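Phosphatidylinositide phosphatase SAC2 (Homo sapiens, PDB 4XUU) dephosphorylates mainly phosphatidylinositol 4-phosphate, probably in endocytic recycling, and forms homodimers, its hSac2 domain having a pleckstrin-homology fold. Local coordinates at the interface of chains A and B. Residues are numbered along the deposited sequence; one frame, centred on the assembly and turned at random. Chains: chain A/B, Phosphatidylinositide phosphatase SAC2.

The interface of chains A and B. Residues chain A 12-13, 16; chain B 50, 63, 70.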
ATOM      1  N   LEU A  12     -32.843   3.504  12.730  1.00 70.35           N
ATOM      2  CA  LEU A  12     -31.598   2.973  12.199  1.00 70.16           C
ATOM      3  C   LEU A  12     -31.768   1.577  11.605  1.00 68.97           C
ATOM      4  O   LEU A  12     -31.346   1.334  10.474  1.00 66.25           O
ATOM      5  CB  LEU A  12     -30.525   2.953  13.291  1.00 74.72           C
ATOM      6  CG  LEU A  12     -29.147   3.538  12.977  1.00 76.38           C
ATOM      7  CD1 LEU A  12     -28.205   3.228  14.111  1.00 82.98           C
ATOM      8  CD2 LEU A  12     -28.575   3.028  11.672  1.00 72.87           C
ATOM      9  N   GLN A  13     -32.382   0.669  12.365  1.00 72.62           N
ATOM     10  CA  GLN A  13     -32.588  -0.706  11.902  1.00 73.96           C
ATOM     11  C   GLN A  13     -33.541  -0.755  10.709  1.00 71.53           C
ATOM     12  O   GLN A  13     -33.319  -1.518   9.767  1.00 70.13           O
ATOM     13  CB  GLN A  13     -33.041  -1.636  13.046  1.00 80.26           C
ATOM     14  CG  GLN A  13     -34.465  -1.435  13.573  1.00 83.45           C
ATOM     15  CD  GLN A  13     -35.509  -2.283  12.849  1.00 85.27           C
ATOM     16  OE1 GLN A  13     -35.175  -3.173  12.063  1.00 84.68           O
ATOM     17  NE2 GLN A  13     -36.782  -2.011  13.123  1.00 88.11           N
HETATM   18  N   MSE A  16     -31.584   0.445   7.471  1.00 67.69           N
HETATM   19  CA  MSE A  16     -30.671  -0.566   6.942  1.00 67.39           C
HETATM   20  C   MSE A  16     -31.433  -1.715   6.276  1.00 66.58           C
HETATM   21  O   MSE A  16     -30.903  -2.397   5.398  1.00 65.77           O
HETATM   22  CB  MSE A  16     -29.777  -1.097   8.066  1.00 70.75           C
HETATM   23  CG  MSE A  16     -28.303  -1.248   7.696  1.00 74.14           C
HETATM   24 SE   MSE A  16     -27.384   0.423   7.200  1.00 80.81          SE
HETATM   25  CE  MSE A  16     -28.082   1.615   8.561  1.00 81.45           C
TER
ATOM     26  N   LEU B  50     -22.500  -1.665  13.597  1.00 45.12           N
ATOM     27  CA  LEU B  50     -22.468  -0.689  12.530  1.00 42.57           C
ATOM     28  C   LEU B  50     -21.652   0.529  12.947  1.00 41.01           C
ATOM     29  O   LEU B  50     -21.923   1.144  13.975  1.00 42.04           O
ATOM     30  CB  LEU B  50     -23.889  -0.288  12.158  1.00 43.86           C
ATOM     31  CG  LEU B  50     -24.082   0.603  10.939  1.00 42.81           C
ATOM     32  CD1 LEU B  50     -23.712  -0.126   9.653  1.00 42.42           C
ATOM     33  CD2 LEU B  50     -25.524   1.059  10.905  1.00 45.30           C
ATOM     34  N   TYR B  63     -26.149  -4.607  17.253  1.00 69.45           N
ATOM     35  CA  TYR B  63     -27.365  -5.326  16.868  1.00 73.77           C
ATOM     36  C   TYR B  63     -27.622  -6.533  17.759  1.00 79.45           C
ATOM     37  O   TYR B  63     -26.685  -7.210  18.185  1.00 79.92           O
ATOM     38  CB  TYR B  63     -27.290  -5.779  15.407  1.00 71.90           C
ATOM     39  CG  TYR B  63     -27.615  -4.702  14.400  1.00 69.49           C
ATOM     40  CD1 TYR B  63     -26.622  -3.846  13.914  1.00 65.44           C
ATOM     41  CD2 TYR B  63     -28.914  -4.542  13.923  1.00 71.99           C
ATOM     42  CE1 TYR B  63     -26.921  -2.853  12.983  1.00 63.89           C
ATOM     43  CE2 TYR B  63     -29.223  -3.555  12.991  1.00 70.73           C
ATOM     44  CZ  TYR B  63     -28.224  -2.714  12.527  1.00 66.80           C
ATOM     45  OH  TYR B  63     -28.538  -1.742  11.606  1.00 66.46           O
ATOM     46  N   VAL B  70     -31.577  -2.861  17.053  1.00 82.97           N
ATOM     47  CA  VAL B  70     -30.414  -2.234  17.674  1.00 78.92           C
ATOM     48  C   VAL B  70     -30.555  -2.256  19.197  1.00 81.41           C
ATOM     49  O   VAL B  70     -31.516  -1.719  19.751  1.00 84.72           O
ATOM     50  CB  VAL B  70     -30.215  -0.784  17.150  1.00 76.16           C
ATOM     51  CG1 VAL B  70     -29.100  -0.068  17.898  1.00 74.39           C
ATOM     52  CG2 VAL B  70     -29.925  -0.795  15.654  1.00 73.02           C
TER
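A:Leu12, A:Gln13 and A:Met16 have helical backbone torsions and lie along one side of helix 4-19, facing the extended backbones of B:Leu50, B:Tyr63 and B:Val70. The residue at A:Met16 is selenomethionine, so its chain carries SE in place of sulfur. One branch of B:Leu50, the methyl CD2, rests against both A:Met16 and A:Leu12. This CD2 of B:Leu50 lies 3.5 Å from CE, the terminal methyl of A:Met16. These two side chains meet tip to tip. The same B:Leu50 CD2 is 3.7 Å from CD2 of A:Leu12, whose side chain crosses that of B:Leu50 at a slant. With CG anti to the backbone N (chi1 -173°), the side chain of B:Leu50 leaves its strand toward the helix, and the turn at chi2 puts CD2 in front. The chain of A:Met16 bends at chi2 (62°) and again at chi3 (43°). The second bend turns CE back toward A:Leu12, and both residues can then touch one leucine methyl.

B:Tyr63 comes across the A:Met16 chain at about a right angle. Its phenol OH lies 3.8 Å from CB of A:Met16 and 3.9 Å from CG of the same residue. These are van der Waals contacts to the base of the chain, while B:Leu50 meets its end. Within chain B, CG2 of B:Val70 sits 3.9 Å above one face of the B:Tyr63 ring, toward the rim. That methyl also faces chain A, with CG2 of B:Val70 4.1 Å from CB of A:Gln13. The amide of A:Gln13 points away from this methyl, so its aliphatic base makes the contact.

The patch hides 153 Å² of protein surface and is part of the two-fold interface of the homodimer. Helix 4-19 of each chain reaches over the partner's sheet, where strands 48-54 and 57-63 and the short strand at residue 70 receive it.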